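Local coordinates for actin depolymerization factor 2 (Plasmodium berghei, PDB 2XFA), which probably binds actin and promotes the turnover of actin filaments, as a malaria-parasite member of the ADF/cofilin family, at residues K30-Y34 with R62-L67; T70-Y74 with E106-Y110; F96-G100 with T131-F137. All coordinates share one frame; numbering follows the deposited sequence.

Contact 1 (K30-Y34 with R62-L67); sequences KYIIY and RIKNNL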
# COMPACT_ATOMS: atom_id res chain seq x y z
N LYS A 30 -2.31 -5.93 -9.48
CA LYS A 30 -2.92 -4.62 -9.38
C LYS A 30 -2.58 -3.93 -8.05
O LYS A 30 -2.47 -2.71 -8.00
CB LYS A 30 -4.44 -4.71 -9.54
CG LYS A 30 -5.05 -3.49 -10.21
CD LYS A 30 -4.59 -3.40 -11.65
CE LYS A 30 -5.01 -2.09 -12.28
NZ LYS A 30 -4.45 -1.94 -13.66
N TYR A 31 -2.48 -4.70 -6.97
CA TYR A 31 -2.03 -4.17 -5.71
C TYR A 31 -1.39 -5.26 -4.89
O TYR A 31 -1.61 -6.43 -5.13
CB TYR A 31 -3.12 -3.44 -4.90
CG TYR A 31 -4.24 -4.29 -4.35
CD1 TYR A 31 -4.10 -4.96 -3.14
CD2 TYR A 31 -5.44 -4.41 -5.02
CE1 TYR A 31 -5.12 -5.73 -2.64
CE2 TYR A 31 -6.46 -5.18 -4.51
CZ TYR A 31 -6.29 -5.84 -3.32
OH TYR A 31 -7.31 -6.60 -2.82
N ILE A 32 -0.56 -4.85 -3.95
CA ILE A 32 0.11 -5.80 -3.09
C ILE A 32 -0.08 -5.21 -1.72
O ILE A 32 0.01 -4.00 -1.57
CB ILE A 32 1.60 -5.87 -3.34
CG1 ILE A 32 1.88 -6.21 -4.80
CG2 ILE A 32 2.24 -6.89 -2.42
CD1 ILE A 32 3.28 -5.77 -5.26
N ILE A 33 -0.39 -6.06 -0.74
CA ILE A 33 -0.41 -5.64 0.65
C ILE A 33 0.71 -6.42 1.35
O ILE A 33 0.84 -7.62 1.15
CB ILE A 33 -1.79 -5.91 1.30
CG1 ILE A 33 -2.85 -5.02 0.63
CG2 ILE A 33 -1.77 -5.57 2.77
CD1 ILE A 33 -4.23 -5.32 1.03
N TYR A 34 1.53 -5.73 2.13
CA TYR A 34 2.66 -6.33 2.83
C TYR A 34 2.42 -6.24 4.31
O TYR A 34 1.74 -5.32 4.76
CB TYR A 34 3.94 -5.52 2.58
CG TYR A 34 4.40 -5.46 1.16
CD1 TYR A 34 5.18 -6.47 0.63
CD2 TYR A 34 4.06 -4.39 0.35
CE1 TYR A 34 5.62 -6.42 -0.67
CE2 TYR A 34 4.48 -4.33 -0.95
CZ TYR A 34 5.27 -5.35 -1.46
OH TYR A 34 5.70 -5.30 -2.76
N ARG A 62 -11.62 -2.71 -2.88
CA ARG A 62 -10.98 -4.02 -2.72
C ARG A 62 -9.84 -3.98 -1.70
O ARG A 62 -9.68 -4.89 -0.90
CB ARG A 62 -10.45 -4.50 -4.06
CG ARG A 62 -11.52 -4.66 -5.12
CD ARG A 62 -12.06 -6.06 -5.16
NE ARG A 62 -11.25 -6.93 -5.99
CZ ARG A 62 -11.59 -7.32 -7.22
NH1 ARG A 62 -12.74 -6.93 -7.76
NH2 ARG A 62 -10.78 -8.12 -7.90
N ILE A 63 -9.04 -2.93 -1.74
CA ILE A 63 -7.96 -2.80 -0.77
C ILE A 63 -8.54 -2.69 0.63
O ILE A 63 -8.06 -3.34 1.54
CB ILE A 63 -7.09 -1.57 -1.02
CG1 ILE A 63 -6.37 -1.70 -2.35
CG2 ILE A 63 -6.08 -1.41 0.09
CD1 ILE A 63 -5.58 -0.44 -2.72
N LYS A 64 -9.57 -1.87 0.77
CA LYS A 64 -10.16 -1.61 2.07
C LYS A 64 -10.69 -2.90 2.70
O LYS A 64 -10.54 -3.13 3.90
CB LYS A 64 -11.28 -0.59 1.94
CG LYS A 64 -11.99 -0.29 3.26
CD LYS A 64 -13.48 -0.53 3.15
CE LYS A 64 -14.16 -0.45 4.52
NZ LYS A 64 -15.64 -0.67 4.43
N ASN A 65 -11.26 -3.77 1.89
CA ASN A 65 -11.83 -5.00 2.42
C ASN A 65 -10.75 -5.94 2.96
O ASN A 65 -11.06 -6.87 3.68
CB ASN A 65 -12.70 -5.70 1.38
CG ASN A 65 -13.99 -4.97 1.13
OD1 ASN A 65 -14.53 -4.34 2.04
ND2 ASN A 65 -14.50 -5.04 -0.10
N ASN A 66 -9.49 -5.66 2.62
CA ASN A 66 -8.35 -6.44 3.16
C ASN A 66 -7.70 -5.83 4.39
O ASN A 66 -6.73 -6.38 4.91
CB ASN A 66 -7.25 -6.61 2.11
CG ASN A 66 -7.66 -7.50 0.95
OD1 ASN A 66 -7.89 -7.02 -0.17
ND2 ASN A 66 -7.74 -8.80 1.20
N LEU A 67 -8.21 -4.70 4.86
CA LEU A 67 -7.60 -3.99 5.98
C LEU A 67 -8.47 -4.10 7.23
O LEU A 67 -9.65 -4.40 7.13
CB LEU A 67 -7.40 -2.51 5.62
CG LEU A 67 -6.52 -2.33 4.37
CD1 LEU A 67 -6.43 -0.86 3.98
CD2 LEU A 67 -5.13 -2.94 4.61
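Tyr31 lies with one face of its ring over Ile63. CG1 of Ile63 sits 3.8 Å from the centroid of the Tyr31 ring and only 8° off its normal, a CH-pi contact over the middle of the face. This is strand-against-helix packing in the ADF-homology fold, where helices cover both faces of a central mixed sheet. Tyr31 and Ile33 stand on strand 31-37, and Ile63 on helix 56-65. The ring and the isoleucine side chain run past each other in opposite directions. Tyr31 CG is held between the backbone N and the carbonyl carbon (chi1 68°), which directs the ring toward helix 56-65. Its hydroxyl lies near Arg62 and Asn66. There Tyr31 OH lies 3.5 Å from Arg62 O, and Arg62 CB packs near the hydroxyl end of the ring. The amide of Asn66 also lies beside Tyr31 OH, but its orientation in the model is doubtful. Arg62 itself turns away to a salt bridge with Glu48 of strand 41-48.

Ile33, two residues along the strand, adds the second apolar contact. Its CG1 branch points toward Ile63 and Asn66, with CG1 anti to the carbonyl carbon (chi1 -66°). The terminal methyl CD1 does the touching. Leu67 adds its CD2 from the loop after the helix, 4.4 Å from Ile33 CD1. Ile63 CG2 is equally far from the same methyl. The closest carbon-carbon approach between the segments is Ile33 CD1 to Asn66 CB, at 3.5 Å.

Contact 2 (T70-Y74 with E106-Y110); sequences TECRY and EKMLY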
# COMPACT_ATOMS: atom_id res chain seq x y z
N THR A 70 -7.35 -2.63 13.36
CA THR A 70 -6.50 -3.00 14.48
C THR A 70 -5.13 -3.49 14.02
O THR A 70 -4.36 -4.01 14.82
CB THR A 70 -7.11 -4.17 15.27
OG1 THR A 70 -7.27 -5.27 14.36
CG2 THR A 70 -8.46 -3.79 15.89
N GLU A 71 -4.84 -3.39 12.73
CA GLU A 71 -3.52 -3.75 12.25
C GLU A 71 -2.95 -2.89 11.12
O GLU A 71 -3.65 -2.57 10.15
CB GLU A 71 -3.44 -5.22 11.87
CG GLU A 71 -4.43 -5.70 10.89
CD GLU A 71 -4.46 -7.22 10.88
OE1 GLU A 71 -3.49 -7.82 11.40
OE2 GLU A 71 -5.44 -7.81 10.38
N CYS A 72 -1.67 -2.56 11.25
CA CYS A 72 -0.93 -1.82 10.22
C CYS A 72 -0.59 -2.65 8.99
O CYS A 72 -0.31 -3.85 9.08
CB CYS A 72 0.34 -1.24 10.83
SG CYS A 72 0.03 -0.18 12.23
N ARG A 73 -0.64 -2.00 7.82
CA ARG A 73 -0.21 -2.60 6.57
C ARG A 73 0.56 -1.60 5.68
O ARG A 73 0.38 -0.41 5.80
CB ARG A 73 -1.40 -3.14 5.77
CG ARG A 73 -2.09 -4.39 6.41
CD ARG A 73 -1.09 -5.52 6.60
NE ARG A 73 -1.72 -6.79 6.98
CZ ARG A 73 -1.74 -7.27 8.22
NH1 ARG A 73 -1.18 -6.57 9.20
NH2 ARG A 73 -2.33 -8.44 8.48
N TYR A 74 1.39 -2.11 4.77
CA TYR A 74 1.88 -1.29 3.67
C TYR A 74 1.14 -1.76 2.44
O TYR A 74 1.00 -2.97 2.20
CB TYR A 74 3.37 -1.52 3.43
CG TYR A 74 4.23 -1.34 4.63
CD1 TYR A 74 4.27 -0.13 5.29
CD2 TYR A 74 5.00 -2.38 5.12
CE1 TYR A 74 5.08 0.06 6.39
CE2 TYR A 74 5.81 -2.21 6.22
CZ TYR A 74 5.85 -0.98 6.84
OH TYR A 74 6.65 -0.79 7.93
N GLU A 106 3.26 -2.21 17.58
CA GLU A 106 3.10 -2.44 16.14
C GLU A 106 3.16 -1.13 15.38
O GLU A 106 3.91 -0.99 14.41
CB GLU A 106 1.77 -3.16 15.88
CG GLU A 106 1.64 -3.81 14.51
CD GLU A 106 0.22 -4.25 14.18
OE1 GLU A 106 -0.46 -4.86 15.05
OE2 GLU A 106 -0.22 -4.00 13.04
N LYS A 107 2.39 -0.13 15.81
CA LYS A 107 2.48 1.18 15.18
C LYS A 107 3.93 1.66 15.03
O LYS A 107 4.37 2.00 13.94
CB LYS A 107 1.65 2.22 15.95
CG LYS A 107 0.21 2.31 15.49
CD LYS A 107 -0.61 3.27 16.33
CE LYS A 107 -0.95 4.53 15.55
NZ LYS A 107 -1.65 4.26 14.26
N MET A 108 4.68 1.70 16.13
CA MET A 108 6.07 2.17 16.06
C MET A 108 6.93 1.32 15.12
O MET A 108 7.62 1.85 14.28
CB MET A 108 6.68 2.29 17.46
CG MET A 108 6.05 3.43 18.27
SD MET A 108 6.76 3.68 19.92
CE MET A 108 8.17 4.74 19.58
N LEU A 109 6.84 -0.00 15.24
CA LEU A 109 7.60 -0.89 14.37
C LEU A 109 7.31 -0.69 12.88
O LEU A 109 8.22 -0.66 12.06
CB LEU A 109 7.34 -2.35 14.74
CG LEU A 109 8.44 -3.26 14.20
CD1 LEU A 109 9.65 -3.26 15.14
CD2 LEU A 109 7.91 -4.67 14.00
N TYR A 110 6.03 -0.57 12.52
CA TYR A 110 5.70 -0.33 11.12
C TYR A 110 6.27 1.01 10.63
O TYR A 110 6.83 1.10 9.55
CB TYR A 110 4.19 -0.39 10.91
CG TYR A 110 3.69 -1.77 10.59
CD1 TYR A 110 3.34 -2.65 11.59
CD2 TYR A 110 3.58 -2.19 9.29
CE1 TYR A 110 2.85 -3.93 11.29
CE2 TYR A 110 3.09 -3.44 8.97
CZ TYR A 110 2.72 -4.30 9.97
OH TYR A 110 2.27 -5.55 9.64
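Tyr110 reaches from helix 104-118 across the start of strand 73-81, and Cys72 lies over one face of its ring. Tyr110 CB stands between the Tyr74 hydroxyl and Cys72 CB. CG and CD1 both meet Cys72 CB. That carbon is 3.4 Å from the centroid of the Tyr110 ring and 15° off the normal, a close CH-pi contact. Cys72 SG leans obliquely to the same ring as a sulfur-aromatic contact. Tyr110 CD2 comes 3.6 Å from Tyr74 CZ, over one face of the Tyr74 ring; the planes lie at 54°. CE2 and CZ pass along the Cys72 carbonyl, and Tyr110 OH ends 3.1 Å from Cys72 O. The hydroxyl bonds to the backbone N of Ile36.

Cys72 N donates to Glu106 OE2 at 2.7 Å, nearly along the C-O axis. With chi1 at -164° the Glu106 chain leaves the helix opposite its backbone N and runs extended to Cys72. Tyr74 OH donates to Tyr110 O; the modelled 2.5 Å is shorter than expected and doubtful. Arg73 NH1 donates to Cys72 O, NH2 forms a salt bridge with Glu71 OE1, and NE another with Asp45. These bonds probably fix the guanidinium near Tyr110 OH. Strands 73-81 and 89-97 lead into helix 104-118, which packs back on the sheet as in the ADF-homology fold; in relatives this helix binds actin, as it probably does here.

Contact 3 (F96-G100 with T131-F137); sequences FWSPG and TCDINEF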
# COMPACT_ATOMS: atom_id res chain seq x y z
N PHE A 96 0.82 3.71 3.65
CA PHE A 96 1.08 3.17 4.96
C PHE A 96 -0.21 3.32 5.76
O PHE A 96 -0.60 4.42 6.18
CB PHE A 96 2.25 3.89 5.63
CG PHE A 96 2.49 3.49 7.06
CD1 PHE A 96 2.11 2.23 7.54
CD2 PHE A 96 3.13 4.36 7.93
CE1 PHE A 96 2.34 1.88 8.86
CE2 PHE A 96 3.36 4.02 9.26
CZ PHE A 96 2.98 2.79 9.73
N TRP A 97 -0.89 2.19 5.93
CA TRP A 97 -2.12 2.10 6.74
C TRP A 97 -1.73 1.88 8.18
O TRP A 97 -1.13 0.85 8.54
CB TRP A 97 -2.95 0.93 6.26
CG TRP A 97 -4.17 0.59 7.11
CD1 TRP A 97 -4.45 -0.62 7.67
CD2 TRP A 97 -5.27 1.45 7.46
NE1 TRP A 97 -5.67 -0.58 8.34
CE2 TRP A 97 -6.18 0.68 8.25
CE3 TRP A 97 -5.58 2.78 7.18
CZ2 TRP A 97 -7.38 1.21 8.76
CZ3 TRP A 97 -6.76 3.31 7.70
CH2 TRP A 97 -7.64 2.52 8.49
N SER A 98 -2.04 2.87 9.00
CA SER A 98 -1.68 2.83 10.40
C SER A 98 -2.85 3.29 11.26
O SER A 98 -2.91 4.46 11.65
CB SER A 98 -0.46 3.72 10.65
OG SER A 98 -0.00 3.60 11.99
N PRO A 99 -3.79 2.38 11.57
CA PRO A 99 -5.01 2.77 12.30
C PRO A 99 -4.77 2.95 13.79
O PRO A 99 -3.82 2.40 14.36
CB PRO A 99 -5.98 1.59 12.06
CG PRO A 99 -5.12 0.42 11.86
CD PRO A 99 -3.78 0.95 11.23
N GLY A 100 -5.65 3.71 14.41
CA GLY A 100 -5.53 4.05 15.82
C GLY A 100 -5.64 2.89 16.78
O GLY A 100 -5.04 2.94 17.86
N THR A 131 -4.22 7.23 8.75
CA THR A 131 -4.34 6.81 10.13
C THR A 131 -5.79 6.98 10.63
O THR A 131 -6.06 6.93 11.83
CB THR A 131 -3.40 7.66 10.99
OG1 THR A 131 -3.42 7.21 12.35
CG2 THR A 131 -3.81 9.14 10.91
N CYS A 132 -6.72 7.20 9.71
CA CYS A 132 -8.11 7.43 10.10
C CYS A 132 -8.75 6.12 10.59
O CYS A 132 -8.05 5.12 10.79
CB CYS A 132 -8.91 8.03 8.93
SG CYS A 132 -8.86 7.01 7.43
N ASP A 133 -10.05 6.14 10.84
CA ASP A 133 -10.78 4.91 11.14
C ASP A 133 -11.04 4.17 9.83
O ASP A 133 -11.22 4.80 8.77
CB ASP A 133 -12.12 5.20 11.85
CG ASP A 133 -12.79 3.91 12.36
OD1 ASP A 133 -13.59 3.30 11.62
OD2 ASP A 133 -12.47 3.49 13.49
N ILE A 134 -11.11 2.84 9.90
CA ILE A 134 -11.39 2.04 8.72
C ILE A 134 -12.64 2.54 7.96
O ILE A 134 -12.68 2.41 6.74
CB ILE A 134 -11.60 0.56 9.05
CG1 ILE A 134 -11.72 -0.24 7.76
CG2 ILE A 134 -12.89 0.34 9.86
CD1 ILE A 134 -10.48 -0.26 6.94
N ASN A 135 -13.65 3.06 8.68
CA ASN A 135 -14.85 3.64 8.06
C ASN A 135 -14.62 4.82 7.10
O ASN A 135 -15.47 5.12 6.26
CB ASN A 135 -15.83 4.12 9.13
CG ASN A 135 -16.50 2.98 9.85
OD1 ASN A 135 -16.48 1.84 9.37
ND2 ASN A 135 -17.08 3.27 11.00
N GLU A 136 -13.49 5.51 7.25
CA GLU A 136 -13.22 6.65 6.37
C GLU A 136 -12.06 6.38 5.41
O GLU A 136 -11.77 7.20 4.56
CB GLU A 136 -12.95 7.93 7.17
CG GLU A 136 -14.13 8.43 7.96
CD GLU A 136 -13.91 8.32 9.45
OE1 GLU A 136 -14.77 7.74 10.13
OE2 GLU A 136 -12.85 8.81 9.92
N PHE A 137 -11.43 5.22 5.55
CA PHE A 137 -10.33 4.86 4.66
C PHE A 137 -10.65 5.25 3.21
O PHE A 137 -9.94 6.02 2.58
CB PHE A 137 -10.01 3.36 4.76
CG PHE A 137 -8.87 2.92 3.85
CD1 PHE A 137 -9.12 2.36 2.61
CD2 PHE A 137 -7.55 3.09 4.25
CE1 PHE A 137 -8.07 1.97 1.77
CE2 PHE A 137 -6.50 2.70 3.41
CZ PHE A 137 -6.76 2.13 2.17
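Trp97 and Phe137 form the apolar centre. The edge of the Phe137 ring points at the face of the Trp97 six-membered ring, a T-shaped pair with centroids 5.2 Å apart and planes at 85°. Phe137 CD2 lies 3.5 Å from both CE3 and CZ3 of Trp97. The Trp97 chi1 of 173° sets CG opposite the backbone N and carries the indole off the strand toward the 131-137 loop. At the far rim, Trp97 CZ2 meets Ile134 CD1 at 3.9 Å. Cys132 adds its SG, 4.3 Å from Trp97 CZ3.

Outward, Ile134 N lies at the indole edge, in its plane, and is bonded to Asn69 OD1. The indole NE1 bonds to Lys68 O. Thr131 OG1 donates to Ser98 O over 2.9 Å, nearly straight on to the carbonyl oxygen. Thr131 CA makes a CA-H...O contact with that oxygen. Asp133 OD1 accepts from Asn135 N in an Asx turn just before helix 137-146, while Asp133 OD2 takes a bond from Asn69. The contact joins the end of strand 89-97 to the loop between its parallel neighbour, strand 126-130, and helix 137-146. Ile134 and Phe137 also pack on Lys64 of helix 56-65.

How the contacts relate
From the N terminus, contact 1 comes first: it closes the loop from strand 31-37 through strand 41-48 to helix 56-65. It ends before the others open. Contacts 2 and 3 cross, because 96-100, at the end of strand 89-97 and in the loop after it, lies between 70-74 and 106-110, while 131-137 follows both. Contact 2 brings helix 104-118 back to strand 73-81, and contact 3 brings the 131-137 loop back to strand 89-97. All three reach the same sheet. Leu67 bridges contacts 1 and 3 by packing on Phe137 and Trp97, and it also touches Arg73 of contact 2. Lys107 NZ links contacts 2 and 3 through Ser98 OG and Pro99 O.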